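Local atomic coordinates of Cfl (Pectobacterium brasiliense, PDB entry 7A9J), a protein that probably activates carboxylic acids with ATP, as in the AMP-binding ligase family, for joining to coenzyme A or an amine, with an oxo-indene carboxylic acid bound here. Residues Leu56-Ala61 with Ala87-Ala91; Thr316-Gln320 with Asn442-Gln446; Ser499-Phe503 with Tyr524-Lys528. The protein carries 1 engineered substitution. All blocks are in the same frame, centred on the assembly; numbering follows the deposited sequence.

Interaction 1. Residues Leu56-Ala61 with Ala87-Ala91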
# COMPACT_ATOMS: atom_id res chain seq x y z
N LEU A 56 -2.09 27.75 -4.15
CA LEU A 56 -1.37 27.05 -5.23
C LEU A 56 -2.31 26.19 -6.08
O LEU A 56 -2.26 26.22 -7.32
CB LEU A 56 -0.27 26.16 -4.62
CG LEU A 56 0.52 25.23 -5.56
CD1 LEU A 56 1.18 26.14 -6.63
CD2 LEU A 56 1.57 24.50 -4.76
N ILE A 57 -3.22 25.47 -5.41
CA ILE A 57 -4.22 24.66 -6.11
C ILE A 57 -5.05 25.53 -7.04
O ILE A 57 -5.33 25.16 -8.19
CB ILE A 57 -5.14 23.96 -5.09
CG1 ILE A 57 -4.37 22.82 -4.46
CG2 ILE A 57 -6.37 23.37 -5.82
CD1 ILE A 57 -4.96 22.41 -3.09
N GLN A 58 -5.46 26.69 -6.54
CA GLN A 58 -6.26 27.60 -7.36
C GLN A 58 -5.48 28.08 -8.57
O GLN A 58 -6.06 28.15 -9.67
CB GLN A 58 -6.77 28.79 -6.53
CG GLN A 58 -7.81 28.29 -5.49
CD GLN A 58 -8.26 29.43 -4.56
OE1 GLN A 58 -7.64 30.49 -4.48
NE2 GLN A 58 -9.33 29.19 -3.84
N ARG A 59 -4.19 28.46 -8.40
CA ARG A 59 -3.39 28.91 -9.54
C ARG A 59 -3.23 27.79 -10.59
O ARG A 59 -3.35 28.05 -11.81
CB ARG A 59 -2.01 29.41 -9.09
CG ARG A 59 -2.04 30.79 -8.42
CD ARG A 59 -0.63 31.38 -8.33
NE ARG A 59 -0.76 32.80 -7.99
CZ ARG A 59 -0.25 33.81 -8.67
NH1 ARG A 59 -0.45 35.04 -8.22
NH2 ARG A 59 0.47 33.62 -9.77
N ILE A 60 -3.02 26.55 -10.12
CA ILE A 60 -2.87 25.44 -11.06
C ILE A 60 -4.17 25.24 -11.83
O ILE A 60 -4.18 25.16 -13.06
CB ILE A 60 -2.44 24.13 -10.36
CG1 ILE A 60 -1.05 24.25 -9.70
CG2 ILE A 60 -2.40 22.99 -11.42
CD1 ILE A 60 -0.85 23.19 -8.54
N ALA A 61 -5.30 25.26 -11.12
CA ALA A 61 -6.60 25.17 -11.78
C ALA A 61 -6.77 26.25 -12.84
O ALA A 61 -7.27 25.97 -13.95
CB ALA A 61 -7.74 25.26 -10.77
N ALA A 87 -0.87 19.33 -4.80
CA ALA A 87 -1.62 20.45 -5.32
C ALA A 87 -2.27 20.12 -6.66
O ALA A 87 -3.41 20.55 -6.94
CB ALA A 87 -0.69 21.66 -5.42
N THR A 88 -1.54 19.37 -7.51
CA THR A 88 -2.06 19.04 -8.84
C THR A 88 -3.24 18.09 -8.73
O THR A 88 -4.22 18.25 -9.45
CB THR A 88 -0.95 18.40 -9.68
OG1 THR A 88 0.06 19.40 -9.93
CG2 THR A 88 -1.49 17.88 -11.02
N TYR A 89 -3.16 17.08 -7.83
CA TYR A 89 -4.34 16.25 -7.61
C TYR A 89 -5.56 17.11 -7.27
O TYR A 89 -6.64 16.93 -7.84
CB TYR A 89 -4.13 15.25 -6.46
CG TYR A 89 -3.14 14.19 -6.66
CD1 TYR A 89 -2.89 13.65 -7.94
CD2 TYR A 89 -2.46 13.67 -5.57
CE1 TYR A 89 -1.99 12.57 -8.09
CE2 TYR A 89 -1.54 12.63 -5.72
CZ TYR A 89 -1.32 12.08 -6.97
OH TYR A 89 -0.43 11.03 -7.15
N TYR A 90 -5.41 18.04 -6.33
CA TYR A 90 -6.56 18.84 -5.94
C TYR A 90 -7.01 19.78 -7.05
O TYR A 90 -8.23 20.06 -7.19
CB TYR A 90 -6.21 19.66 -4.73
CG TYR A 90 -6.38 18.87 -3.45
CD1 TYR A 90 -7.65 18.39 -3.07
CD2 TYR A 90 -5.31 18.69 -2.58
CE1 TYR A 90 -7.84 17.72 -1.84
CE2 TYR A 90 -5.49 18.02 -1.36
CZ TYR A 90 -6.76 17.56 -1.01
OH TYR A 90 -6.94 16.92 0.19
N ALA A 91 -6.07 20.31 -7.84
CA ALA A 91 -6.49 21.16 -8.96
C ALA A 91 -7.31 20.38 -9.99
O ALA A 91 -8.28 20.93 -10.55
CB ALA A 91 -5.28 21.85 -9.61

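Interaction 2. Residues Thr316-Gln320 with Asn442-Gln446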
# COMPACT_ATOMS: atom_id res chain seq x y z
N THR A 316 1.30 -10.39 10.91
CA THR A 316 1.41 -10.77 12.30
C THR A 316 2.85 -11.05 12.71
O THR A 316 3.25 -10.70 13.83
CB THR A 316 0.49 -12.01 12.55
OG1 THR A 316 -0.89 -11.59 12.33
CG2 THR A 316 0.69 -12.58 13.98
N GLU A 317 3.65 -11.75 11.89
CA GLU A 317 5.02 -12.01 12.33
C GLU A 317 5.83 -10.72 12.40
O GLU A 317 6.64 -10.51 13.32
CB GLU A 317 5.70 -13.01 11.38
CG GLU A 317 7.16 -13.15 11.60
CD GLU A 317 7.83 -13.91 10.45
OE1 GLU A 317 8.79 -13.37 9.85
OE2 GLU A 317 7.37 -15.04 10.14
N LEU A 318 5.62 -9.85 11.43
CA LEU A 318 6.29 -8.54 11.47
C LEU A 318 5.92 -7.78 12.75
O LEU A 318 6.78 -7.14 13.37
CB LEU A 318 5.86 -7.76 10.23
CG LEU A 318 6.27 -6.27 10.15
CD1 LEU A 318 7.73 -6.11 10.38
CD2 LEU A 318 5.86 -5.78 8.79
N SER A 319 4.66 -7.85 13.18
CA SER A 319 4.27 -7.08 14.38
C SER A 319 5.03 -7.55 15.61
O SER A 319 5.36 -6.74 16.49
CB SER A 319 2.75 -7.18 14.60
OG SER A 319 2.45 -8.38 15.30
N GLN A 320 5.30 -8.86 15.70
CA GLN A 320 6.09 -9.38 16.81
C GLN A 320 7.50 -8.81 16.80
O GLN A 320 8.00 -8.31 17.82
CB GLN A 320 6.12 -10.93 16.75
CG GLN A 320 4.64 -11.53 16.71
CD GLN A 320 4.51 -13.03 16.31
OE1 GLN A 320 5.50 -13.76 16.14
NE2 GLN A 320 3.26 -13.49 16.17
N ASN A 442 3.49 -19.75 12.15
CA ASN A 442 3.31 -18.87 13.30
C ASN A 442 3.60 -19.60 14.60
O ASN A 442 4.19 -19.02 15.51
CB ASN A 442 1.90 -18.28 13.32
CG ASN A 442 1.67 -17.39 14.53
OD1 ASN A 442 2.26 -16.30 14.64
ND2 ASN A 442 0.84 -17.85 15.46
N THR A 443 3.22 -20.87 14.69
CA THR A 443 3.52 -21.65 15.89
C THR A 443 5.02 -21.87 16.03
O THR A 443 5.58 -21.71 17.12
CB THR A 443 2.78 -22.99 15.82
OG1 THR A 443 1.38 -22.73 15.82
CG2 THR A 443 3.15 -23.86 17.02
N LEU A 444 5.68 -22.26 14.94
CA LEU A 444 7.10 -22.62 14.98
C LEU A 444 7.94 -21.46 15.47
O LEU A 444 8.79 -21.61 16.37
CB LEU A 444 7.56 -23.05 13.59
CG LEU A 444 7.10 -24.44 13.16
CD1 LEU A 444 7.36 -24.63 11.69
CD2 LEU A 444 7.79 -25.54 13.99
N ILE A 445 7.73 -20.27 14.91
CA ILE A 445 8.58 -19.14 15.24
C ILE A 445 8.45 -18.69 16.71
O ILE A 445 9.34 -18.01 17.23
CB ILE A 445 8.29 -18.00 14.24
CG1 ILE A 445 9.44 -16.99 14.24
CG2 ILE A 445 7.00 -17.29 14.61
CD1 ILE A 445 9.18 -15.78 13.37
N GLN A 446 7.38 -19.07 17.43
CA GLN A 446 7.29 -18.73 18.84
C GLN A 446 8.38 -19.41 19.66
O GLN A 446 8.74 -18.92 20.74
CB GLN A 446 5.92 -19.12 19.42
CG GLN A 446 4.75 -18.49 18.71
CD GLN A 446 4.99 -17.03 18.41
OE1 GLN A 446 5.41 -16.26 19.29
NE2 GLN A 446 4.79 -16.64 17.16

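Interaction 3. Residues Ser499-Phe503 with Tyr524-Lys528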
# COMPACT_ATOMS: atom_id res chain seq x y z
N SER A 499 6.09 -33.52 8.51
CA SER A 499 6.72 -34.83 8.46
C SER A 499 8.24 -34.78 8.48
O SER A 499 8.89 -35.82 8.69
CB SER A 499 6.26 -35.55 7.20
OG SER A 499 4.90 -35.93 7.31
N GLU A 500 8.84 -33.61 8.29
CA GLU A 500 10.26 -33.50 8.07
C GLU A 500 10.71 -32.07 8.35
O GLU A 500 9.97 -31.13 8.10
CB GLU A 500 10.58 -33.86 6.64
CG GLU A 500 12.01 -33.82 6.25
CD GLU A 500 12.16 -34.42 4.87
OE1 GLU A 500 11.82 -35.61 4.70
OE2 GLU A 500 12.54 -33.69 3.95
N TYR A 501 11.92 -31.94 8.86
CA TYR A 501 12.52 -30.66 9.22
C TYR A 501 13.81 -30.49 8.41
O TYR A 501 14.65 -31.39 8.38
CB TYR A 501 12.81 -30.64 10.74
CG TYR A 501 11.54 -30.72 11.54
CD1 TYR A 501 10.67 -29.65 11.55
CD2 TYR A 501 11.20 -31.85 12.28
CE1 TYR A 501 9.50 -29.67 12.25
CE2 TYR A 501 10.00 -31.88 13.02
CZ TYR A 501 9.16 -30.77 12.98
OH TYR A 501 7.96 -30.72 13.65
N ILE A 502 13.94 -29.34 7.74
CA ILE A 502 15.16 -28.99 7.03
C ILE A 502 15.77 -27.80 7.74
O ILE A 502 15.21 -26.69 7.72
CB ILE A 502 14.88 -28.69 5.55
CG1 ILE A 502 14.28 -29.92 4.86
CG2 ILE A 502 16.19 -28.32 4.83
CD1 ILE A 502 13.91 -29.71 3.39
N PHE A 503 16.89 -28.01 8.41
CA PHE A 503 17.56 -26.92 9.12
C PHE A 503 18.49 -26.22 8.16
O PHE A 503 19.37 -26.85 7.56
CB PHE A 503 18.34 -27.43 10.34
CG PHE A 503 17.48 -28.03 11.40
CD1 PHE A 503 17.03 -29.34 11.29
CD2 PHE A 503 17.11 -27.29 12.51
CE1 PHE A 503 16.22 -29.90 12.27
CE2 PHE A 503 16.32 -27.85 13.49
CZ PHE A 503 15.87 -29.16 13.37
N TYR A 524 12.86 -28.59 -3.25
CA TYR A 524 12.95 -29.42 -2.05
C TYR A 524 14.22 -30.26 -1.99
O TYR A 524 14.89 -30.30 -0.95
CB TYR A 524 11.71 -30.31 -2.01
CG TYR A 524 11.78 -31.47 -1.03
CD1 TYR A 524 11.90 -31.24 0.34
CD2 TYR A 524 11.68 -32.78 -1.48
CE1 TYR A 524 11.94 -32.31 1.24
CE2 TYR A 524 11.72 -33.86 -0.58
CZ TYR A 524 11.85 -33.61 0.77
OH TYR A 524 11.90 -34.65 1.68
N HIS A 525 14.55 -30.97 -3.09
CA HIS A 525 15.77 -31.78 -3.10
C HIS A 525 17.02 -30.91 -3.02
O HIS A 525 17.98 -31.29 -2.33
CB HIS A 525 15.78 -32.69 -4.33
CG HIS A 525 14.53 -33.50 -4.42
ND1 HIS A 525 14.31 -34.59 -3.61
CD2 HIS A 525 13.39 -33.31 -5.12
CE1 HIS A 525 13.11 -35.08 -3.85
NE2 HIS A 525 12.54 -34.33 -4.77
N LEU A 526 17.04 -29.76 -3.70
CA LEU A 526 18.16 -28.83 -3.55
C LEU A 526 18.28 -28.39 -2.09
O LEU A 526 19.37 -28.48 -1.49
CB LEU A 526 17.99 -27.61 -4.46
CG LEU A 526 19.14 -26.60 -4.31
CD1 LEU A 526 20.47 -27.15 -4.78
CD2 LEU A 526 18.77 -25.34 -5.06
N LEU A 527 17.17 -27.96 -1.50
CA LEU A 527 17.18 -27.52 -0.10
C LEU A 527 17.77 -28.59 0.80
O LEU A 527 18.65 -28.31 1.62
CB LEU A 527 15.76 -27.14 0.35
CG LEU A 527 15.19 -25.82 -0.18
CD1 LEU A 527 13.71 -25.72 0.19
CD2 LEU A 527 15.95 -24.56 0.26
N LYS A 528 17.27 -29.84 0.69
CA LYS A 528 17.85 -30.90 1.52
C LYS A 528 19.35 -31.01 1.32
O LYS A 528 20.10 -31.20 2.29
CB LYS A 528 17.18 -32.23 1.24
CG LYS A 528 15.77 -32.30 1.79
CD LYS A 528 15.33 -33.76 1.92
CE LYS A 528 15.13 -34.36 0.55
NZ LYS A 528 14.69 -35.78 0.77
O HOH W 1 12.83 -37.46 2.63

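Interaction 1. Residues Leu56-Ala61 with Ala87-Ala91
The carbonyl O of A87, over which CG1 of I57 packs at 3.5 Å, accepts the helical N-H of A91 at 2.8 Å. This is a helix-helix contact in the parallel α/β part of the large AMP-binding domain. Helix 83-95 forms the α-element of a β-α-β crossover between strands 74-78 and 98-101, and helix 50-66 lies across it; segments 56-61 and 87-91 are inclined at 58°, their axes approaching to 8.3 Å. Close approach is possible because A87 and A91, one turn apart, present only methyl groups to the other helix.

I57 uses both branches, one on A91 and the other on Y90. With CG1 anti to the carbonyl carbon (chi1 -75°), CG2 is left anti to the backbone N and reaches the backbone of A91, 3.7 Å from A91 N, whereas CD1 at the end of the other branch lies 3.4 Å from Y90 CB and meets the Y90 ring obliquely. Beyond this point the tyrosine ring turns away, toward F28 and F247, and I57 is itself covered by F25 and F28 of helix 24-34. Away from Y90, L56 adds CD2 to the A87 methyl group. I60 touches both alanines and also meets W163 and I166 of helix 163-166. Its CG2 touches the A91 methyl group at 3.6 Å, and its CD1 is pressed against A87 CB at 3.5 Å, a carbon pair closer than ordinary van der Waals contact.

Interaction 2. Residues Thr316-Gln320 with Asn442-Gln446
Q320 leaves its helix with CG anti to its own carbonyl carbon and the rest of the chain extended, which carries its amide out to N442 and Q446. Q446 does the opposite: a bend at chi2 (-44°) folds its amide back over the preceding turn, and there NE2 serves two acceptors at once. One N-H runs almost straight (174°) to OE1 of Q320 at 3.1 Å, and the other goes to the backbone O of N442 at 3.0 Å. Both acceptors lie close to the plane of the Q446 amide, so its rotation is fixed by two bonds. The two amides stand nearly perpendicular (79°), and the donor approaches the Q320 carbonyl tilted from its plane. The nitrogen of the same Q320 amide makes a weak, long bond to OD1 of N442, at 3.4 Å.

These amides bridge the two domains of the AMP-binding ligase fold. Helix 316-326 follows strand 306-311, whose end at G310 and G311 borders the ligand pocket, and helix 437-445 belongs to the small C-terminal domain. In this family the C-terminal domain typically rotates between catalytic states, and a small, largely polar contact here is consistent with such mobility.

N442 has a second link across the boundary, through ND2 to the backbone O of N353. T316 turns CG2 toward N442 OD1, while its hydroxyl is engaged by S356 N. On the outer flank, the extended E317 crosses I445 at about a right angle, and the CD1 methyl of I445 sits 3.7 Å from E317 CD, against the aliphatic and carboxyl carbons. The other methyl branch of I445, CG2, lies 4.1 Å from Q320 OE1.

Interaction 3. Residues Ser499-Phe503 with Tyr524-Lys528
E500 and Y524 approach each other from opposite directions and meet in a very short hydrogen bond, the phenol OH donating to the carboxylate OE2 at 2.5 Å. OE2 is reached on its syn side, 16° out of the carboxylate plane, and it lies at the edge of the ring, in the ring plane, 3.1 Å from CE1. Y524 OH also accepts from K528 NZ at 3.1 Å and is bonded to R466, which in turn forms a salt bridge with E500 OE1. So much positive charge nearby would be expected to keep the glutamate ionised.

Beneath this polar cluster lies the tight, apolar half. CD1 of I502 is wedged between the two helix residues one turn apart, 3.6 Å from K528 CG and 3.9 Å from Y524 CE1, with I502 and the lysine chain crossing at about a right angle. L527 adds a more distant contact, its CB 4.4 Å from the same methyl group.

The K528 amine end is looser. A bend at chi3 (-69°) turns it back over the phenol oxygen, yet NZ stays 4.4 Å from E500 OE2, beyond a salt bridge. A water instead links NZ to the other carboxylate oxygen, donating to E500 OE1 and accepting weakly from NZ.

E500 and I502 face helix 524-530, whereas the alternating Y501 and F503 face helix 481-491. Strand 500-503 is an inner strand of a four-stranded mixed sheet with helices on both faces, the α/β build of the C-terminal domain in AMP-binding ligases.

Overall arrangement
Interactions 1 and 3 are buried contacts within single domains, whereas interaction 2 is a surface contact between domains. Interaction 1 packs two helices mainly through aliphatic side chains, with no hydrogen bond across. Interaction 3 holds a helix on a sheet in the small domain by combining an apolar wedge with a charged, hydrated cluster. Interaction 2 relies mainly on side-chain amides, in keeping with its more exposed place. Interactions 2 and 3 lie on the same side of the chain's centre, their nearest atoms about 5 Å apart, and both face helix 481-491, through T443 and Q446 in one and Y501 and F503 in the other. Interaction 1 lies on the opposite side.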